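Local structure of myosin-I heavy chain (Dictyostelium discoideum, 5EJR) at residues F44-I49 against M75-I80; S69-W74 against F128-F133. The protein is an actin-based motor with ATPase activity that acts in adhesion and the early steps of phagocytosis, the present chain being its second MyTH4-FERM tail unit. All coordinates share one frame; numbering follows the deposited sequence.

Interaction 1: F44-I49 against M75-I80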
loop_
_atom_site.group_PDB
_atom_site.type_symbol
_atom_site.label_atom_id
_atom_site.label_comp_id
_atom_site.label_asym_id
_atom_site.label_seq_id
_atom_site.Cartn_x
_atom_site.Cartn_y
_atom_site.Cartn_z
ATOM N N PHE A 44 5.017 -3.642 -36.112
ATOM C CA PHE A 44 3.860 -4.349 -35.559
ATOM C C PHE A 44 3.466 -5.563 -36.408
ATOM O O PHE A 44 3.526 -5.511 -37.634
ATOM C CB PHE A 44 2.647 -3.396 -35.399
ATOM C CG PHE A 44 1.342 -4.073 -35.014
ATOM C CD1 PHE A 44 0.493 -4.595 -35.985
ATOM C CD2 PHE A 44 0.995 -4.244 -33.678
ATOM C CE1 PHE A 44 -0.675 -5.281 -35.627
ATOM C CE2 PHE A 44 -0.184 -4.912 -33.322
ATOM C CZ PHE A 44 -1.008 -5.429 -34.298
ATOM N N ASN A 45 3.045 -6.638 -35.742
ATOM C CA ASN A 45 2.524 -7.847 -36.355
ATOM C C ASN A 45 1.458 -8.414 -35.442
ATOM O O ASN A 45 1.622 -8.413 -34.219
ATOM C CB ASN A 45 3.619 -8.874 -36.648
ATOM C CG ASN A 45 3.192 -9.922 -37.646
ATOM O OD1 ASN A 45 2.244 -10.693 -37.424
ATOM N ND2 ASN A 45 3.869 -9.954 -38.782
ATOM N N LYS A 46 0.357 -8.884 -36.041
ATOM C CA LYS A 46 -0.805 -9.438 -35.341
ATOM C C LYS A 46 -0.541 -10.801 -34.694
ATOM O O LYS A 46 -1.327 -11.227 -33.849
ATOM C CB LYS A 46 -2.020 -9.542 -36.297
ATOM C CG LYS A 46 -2.546 -8.208 -36.840
ATOM C CD LYS A 46 -3.615 -7.580 -35.940
ATOM C CE LYS A 46 -4.209 -6.331 -36.546
ATOM N NZ LYS A 46 -5.020 -5.566 -35.560
ATOM N N ASP A 47 0.526 -11.499 -35.120
ATOM C CA ASP A 47 0.891 -12.830 -34.635
ATOM C C ASP A 47 1.899 -12.804 -33.485
ATOM O O ASP A 47 2.827 -11.988 -33.516
ATOM C CB ASP A 47 1.436 -13.698 -35.790
ATOM C CG ASP A 47 0.426 -14.024 -36.882
ATOM O OD1 ASP A 47 -0.797 -14.046 -36.580
ATOM O OD2 ASP A 47 0.858 -14.293 -38.029
ATOM N N PRO A 48 1.763 -13.717 -32.486
ATOM C CA PRO A 48 2.738 -13.751 -31.383
ATOM C C PRO A 48 4.096 -14.259 -31.853
ATOM O O PRO A 48 4.146 -15.271 -32.551
ATOM C CB PRO A 48 2.106 -14.721 -30.367
ATOM C CG PRO A 48 0.705 -14.975 -30.844
ATOM C CD PRO A 48 0.735 -14.767 -32.320
ATOM N N ILE A 49 5.191 -13.552 -31.482
ATOM C CA ILE A 49 6.568 -13.906 -31.842
ATOM C C ILE A 49 6.954 -15.297 -31.285
ATOM O O ILE A 49 6.579 -15.652 -30.159
ATOM C CB ILE A 49 7.614 -12.801 -31.501
ATOM C CG1 ILE A 49 7.724 -12.543 -29.966
ATOM C CG2 ILE A 49 7.327 -11.515 -32.301
ATOM C CD1 ILE A 49 8.923 -11.715 -29.465
ATOM N N MET A 75 -2.446 -4.432 -24.998
ATOM C CA MET A 75 -2.735 -3.635 -26.185
ATOM C C MET A 75 -4.057 -3.997 -26.869
ATOM O O MET A 75 -4.513 -3.245 -27.726
ATOM C CB MET A 75 -1.557 -3.710 -27.155
ATOM C CG MET A 75 -0.343 -2.984 -26.633
ATOM S SD MET A 75 1.129 -3.212 -27.640
ATOM C CE MET A 75 0.682 -2.167 -29.086
ATOM N N GLY A 76 -4.671 -5.112 -26.465
ATOM C CA GLY A 76 -5.941 -5.582 -27.010
ATOM C C GLY A 76 -5.837 -6.277 -28.356
ATOM O O GLY A 76 -6.794 -6.261 -29.134
ATOM N N ASP A 77 -4.682 -6.894 -28.639
ATOM C CA ASP A 77 -4.403 -7.626 -29.878
ATOM C C ASP A 77 -4.383 -9.149 -29.672
ATOM O O ASP A 77 -4.203 -9.897 -30.633
ATOM C CB ASP A 77 -3.086 -7.143 -30.510
ATOM C CG ASP A 77 -3.081 -5.670 -30.872
ATOM O OD1 ASP A 77 -4.050 -5.212 -31.531
ATOM O OD2 ASP A 77 -2.103 -4.980 -30.519
ATOM N N TYR A 78 -4.567 -9.595 -28.420
ATOM C CA TYR A 78 -4.607 -10.994 -27.990
ATOM C C TYR A 78 -5.639 -11.065 -26.858
ATOM O O TYR A 78 -5.688 -10.144 -26.038
ATOM C CB TYR A 78 -3.223 -11.433 -27.496
ATOM C CG TYR A 78 -3.015 -12.928 -27.369
ATOM C CD1 TYR A 78 -2.462 -13.665 -28.414
ATOM C CD2 TYR A 78 -3.275 -13.589 -26.171
ATOM C CE1 TYR A 78 -2.216 -15.033 -28.285
ATOM C CE2 TYR A 78 -3.031 -14.957 -26.029
ATOM C CZ TYR A 78 -2.495 -15.674 -27.087
ATOM O OH TYR A 78 -2.259 -17.023 -26.955
ATOM N N PRO A 79 -6.519 -12.086 -26.822
ATOM C CA PRO A 79 -7.549 -12.108 -25.769
ATOM C C PRO A 79 -7.018 -12.405 -24.368
ATOM O O PRO A 79 -5.961 -13.030 -24.214
ATOM C CB PRO A 79 -8.549 -13.158 -26.257
ATOM C CG PRO A 79 -7.773 -14.036 -27.162
ATOM C CD PRO A 79 -6.629 -13.253 -27.724
ATOM N N ILE A 80 -7.751 -11.921 -23.346
ATOM C CA ILE A 80 -7.401 -12.121 -21.941
ATOM C C ILE A 80 -8.260 -13.267 -21.354
ATOM O O ILE A 80 -9.486 -13.184 -21.442
ATOM C CB ILE A 80 -7.480 -10.783 -21.132
ATOM C CG1 ILE A 80 -6.482 -9.734 -21.663
ATOM C CG2 ILE A 80 -7.248 -11.017 -19.653
ATOM C CD1 ILE A 80 -6.889 -8.240 -21.409
HETATM O O HOH W 1 -4.037 -3.456 -33.725
#

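Interaction 2: S69-W74 against F128-F133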
loop_
_atom_site.group_PDB
_atom_site.type_symbol
_atom_site.label_atom_id
_atom_site.label_comp_id
_atom_site.label_asym_id
_atom_site.label_seq_id
_atom_site.Cartn_x
_atom_site.Cartn_y
_atom_site.Cartn_z
ATOM N N SER A 69 3.115 -12.107 -25.663
ATOM C CA SER A 69 1.676 -12.377 -25.671
ATOM C C SER A 69 0.933 -11.541 -24.609
ATOM O O SER A 69 -0.211 -11.168 -24.840
ATOM C CB SER A 69 1.384 -13.871 -25.524
ATOM O OG SER A 69 1.680 -14.378 -24.235
ATOM N N GLU A 70 1.606 -11.204 -23.480
ATOM C CA GLU A 70 1.028 -10.375 -22.419
ATOM C C GLU A 70 0.924 -8.913 -22.873
ATOM O O GLU A 70 -0.103 -8.272 -22.625
ATOM C CB GLU A 70 1.799 -10.534 -21.100
ATOM C CG GLU A 70 1.564 -11.902 -20.477
ATOM C CD GLU A 70 2.213 -12.208 -19.144
ATOM O OE1 GLU A 70 3.019 -11.385 -18.653
ATOM O OE2 GLU A 70 1.931 -13.300 -18.602
ATOM N N ILE A 71 1.964 -8.410 -23.580
ATOM C CA ILE A 71 1.977 -7.067 -24.173
ATOM C C ILE A 71 0.776 -6.961 -25.142
ATOM O O ILE A 71 -0.017 -6.018 -25.054
ATOM C CB ILE A 71 3.353 -6.768 -24.826
ATOM C CG1 ILE A 71 4.414 -6.562 -23.725
ATOM C CG2 ILE A 71 3.284 -5.559 -25.771
ATOM C CD1 ILE A 71 5.831 -6.159 -24.169
ATOM N N MET A 72 0.592 -8.003 -25.982
ATOM C CA MET A 72 -0.517 -8.132 -26.931
ATOM C C MET A 72 -1.876 -8.106 -26.233
ATOM O O MET A 72 -2.808 -7.497 -26.743
ATOM C CB MET A 72 -0.347 -9.403 -27.776
ATOM C CG MET A 72 0.802 -9.319 -28.767
ATOM S SD MET A 72 0.835 -10.709 -29.940
ATOM C CE MET A 72 -0.767 -10.513 -30.731
ATOM N N MET A 73 -1.975 -8.727 -25.050
ATOM C CA MET A 73 -3.182 -8.748 -24.220
ATOM C C MET A 73 -3.468 -7.356 -23.683
ATOM O O MET A 73 -4.622 -6.948 -23.631
ATOM C CB MET A 73 -2.994 -9.704 -23.039
ATOM C CG MET A 73 -3.100 -11.150 -23.410
ATOM S SD MET A 73 -2.425 -12.221 -22.128
ATOM C CE MET A 73 -3.767 -12.386 -21.151
ATOM N N TRP A 74 -2.415 -6.634 -23.261
ATOM C CA TRP A 74 -2.544 -5.284 -22.712
ATOM C C TRP A 74 -3.041 -4.311 -23.797
ATOM O O TRP A 74 -3.943 -3.500 -23.554
ATOM C CB TRP A 74 -1.205 -4.810 -22.135
ATOM C CG TRP A 74 -1.187 -3.343 -21.863
ATOM C CD1 TRP A 74 -0.567 -2.374 -22.599
ATOM C CD2 TRP A 74 -1.915 -2.663 -20.833
ATOM N NE1 TRP A 74 -0.817 -1.134 -22.056
ATOM C CE2 TRP A 74 -1.666 -1.278 -20.987
ATOM C CE3 TRP A 74 -2.742 -3.092 -19.778
ATOM C CZ2 TRP A 74 -2.199 -0.321 -20.113
ATOM C CZ3 TRP A 74 -3.259 -2.143 -18.905
ATOM C CH2 TRP A 74 -3.001 -0.777 -19.086
ATOM N N PHE A 128 2.249 2.750 -26.026
ATOM C CA PHE A 128 2.978 3.852 -25.392
ATOM C C PHE A 128 2.664 3.987 -23.882
ATOM O O PHE A 128 3.545 4.394 -23.124
ATOM C CB PHE A 128 2.775 5.180 -26.132
ATOM C CG PHE A 128 3.546 5.258 -27.432
ATOM C CD1 PHE A 128 4.934 5.243 -27.439
ATOM C CD2 PHE A 128 2.881 5.347 -28.649
ATOM C CE1 PHE A 128 5.645 5.295 -28.644
ATOM C CE2 PHE A 128 3.593 5.407 -29.852
ATOM C CZ PHE A 128 4.969 5.379 -29.842
ATOM N N GLU A 129 1.432 3.629 -23.454
ATOM C CA GLU A 129 1.031 3.647 -22.026
ATOM C C GLU A 129 1.906 2.648 -21.247
ATOM O O GLU A 129 2.361 2.942 -20.130
ATOM C CB GLU A 129 -0.447 3.257 -21.871
ATOM C CG GLU A 129 -1.414 4.357 -22.283
ATOM C CD GLU A 129 -2.880 3.982 -22.219
ATOM O OE1 GLU A 129 -3.199 2.787 -22.407
ATOM O OE2 GLU A 129 -3.713 4.891 -22.010
ATOM N N LEU A 130 2.184 1.488 -21.876
ATOM C CA LEU A 130 3.059 0.453 -21.321
ATOM C C LEU A 130 4.476 0.995 -21.198
ATOM O O LEU A 130 5.090 0.794 -20.163
ATOM C CB LEU A 130 3.001 -0.839 -22.171
ATOM C CG LEU A 130 4.040 -1.958 -21.888
ATOM C CD1 LEU A 130 3.973 -2.452 -20.448
ATOM C CD2 LEU A 130 3.816 -3.119 -22.808
ATOM N N ILE A 131 4.967 1.749 -22.200
ATOM C CA ILE A 131 6.314 2.339 -22.146
ATOM C C ILE A 131 6.408 3.310 -20.960
ATOM O O ILE A 131 7.421 3.335 -20.247
ATOM C CB ILE A 131 6.707 2.993 -23.494
ATOM C CG1 ILE A 131 6.916 1.900 -24.577
ATOM C CG2 ILE A 131 7.947 3.865 -23.344
ATOM C CD1 ILE A 131 6.916 2.392 -26.049
ATOM N N TYR A 132 5.334 4.091 -20.739
ATOM C CA TYR A 132 5.273 5.015 -19.603
ATOM C C TYR A 132 5.431 4.253 -18.277
ATOM O O TYR A 132 6.235 4.657 -17.433
ATOM C CB TYR A 132 3.946 5.793 -19.608
ATOM C CG TYR A 132 3.677 6.473 -18.283
ATOM C CD1 TYR A 132 4.327 7.655 -17.941
ATOM C CD2 TYR A 132 2.815 5.905 -17.347
ATOM C CE1 TYR A 132 4.120 8.265 -16.706
ATOM C CE2 TYR A 132 2.607 6.503 -16.101
ATOM C CZ TYR A 132 3.251 7.691 -15.793
ATOM O OH TYR A 132 3.036 8.310 -14.582
ATOM N N PHE A 133 4.638 3.175 -18.099
ATOM C CA PHE A 133 4.618 2.345 -16.890
ATOM C C PHE A 133 5.908 1.555 -16.704
ATOM O O PHE A 133 6.287 1.277 -15.565
ATOM C CB PHE A 133 3.367 1.459 -16.830
ATOM C CG PHE A 133 2.085 2.216 -16.546
ATOM C CD1 PHE A 133 1.951 2.986 -15.397
ATOM C CD2 PHE A 133 0.994 2.119 -17.405
ATOM C CE1 PHE A 133 0.761 3.687 -15.135
ATOM C CE2 PHE A 133 -0.195 2.820 -17.145
ATOM C CZ PHE A 133 -0.303 3.603 -16.013
#

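Interaction 1: F44-I49 against M75-I80
Two surface loops of the MyTH4 domain, one leading toward helix 58-75 and the other leaving its C-terminal end, meet where the Phe44 ring, Lys46 and Pro48 come up against Asp77 and Tyr78. The closest approach is that of Phe44 CE2 to Asp77 OD2, 3.4 Å, with the oxygen at the ring edge, near its plane. Ring and carboxylate are turned 66° from each other, an approach consistent with the weakly positive C-H rim facing a negatively charged oxygen. Phe44 reaches this place because its CG lies anti to the backbone N (chi1 172°). Its edge also receives Lys46 CD, in plane, from its own loop. The same OD2 is hydrogen-bonded to Ser123, which gives this branch of the carboxylate a polar partner beyond the two loops.

Asp77 closes the Schellman motif that ends helix 58-75, its N bonding to Met72 O and Gly76 N to Met73 O, with Gly76 in positive phi as the C-prime residue. The other branch, OD1, faces Lys46, but at 4.2 Å from NZ this is no salt bridge. A water links them instead, accepting from Lys46 NZ at 3.0 Å and donating to Asp77 OD1 at 2.8 Å. The lysine chain is bent at chi2 (-89°) and extended beyond it, and its ammonium ends on the Asp77 side. Farther along, Pro48 CG touches Tyr78 CE1 at 3.9 Å, the side chains crossing at about a right angle. An Asx turn spans Lys46: Asp47 N donates to Asn45 OD1 over 3.0 Å, on an in-plane lone pair.

Interaction 2: S69-W74 against F128-F133
Apolar packing of Leu130 of helix 121-137 against Ile71 and Trp74 of helix 58-75 makes up most of the contact. One methyl of the leucine, CD2, lies against the isoleucine side chain, nearest to Ile71 CG1 at 3.6 Å and with Ile71 CG2 and Ile71 CD1 both at 3.9 Å from it. The side chains cross at about a right angle, and the one methyl touches both branches of the isoleucine. Trp74 uses the pyrrole part of its indole: Leu130 CB lies 3.8 Å from Trp74 NE1, approaching the ring obliquely. With CG anti to the backbone N (chi1 166°), the indole runs alongside Leu130, the two side chains pointing in opposite senses. The segment axes are 11.1 Å apart at closest approach, and their directions differ by 116°.

Polar groups border this packing. Trp74 NE1 donates to the backbone oxygen of Lys126, one turn before Leu130, tying the indole to helix 121-137 by a bond as well as by packing. Glu129 OE1 stands 4.0 Å from Trp74 CZ2, with carboxylate and indole planes 49° apart, and forms a salt bridge with Arg201 of helix 194-205.

In this buried part of the MyTH4 helical bundle, the indole can therefore pack as a hydrophobic surface while its N-H is satisfied, and the glutamate's charge is probably balanced by Arg201.

In the fold
Both contacts belong to the MyTH4 domain and share helix 58-75, their centres about 11 Å apart. Interaction 2 uses the last turns of that helix in the buried interior, where it packs against helix 121-137; interaction 1 brings the loop ahead of the helix against the one that leaves its end, at the surface. They join directly through the helix-ending turn, where Asp77 N lies 2.7 Å from Met72 O, and through Met72 CE, packed 3.2 Å from Lys46 O. Their chemistry follows their depth: the interior pairing is mainly hydrocarbon and indole, whereas the loop pairing, slightly smaller in area, combines a protein partner for one carboxylate oxygen with a water bridging the other to the lysine.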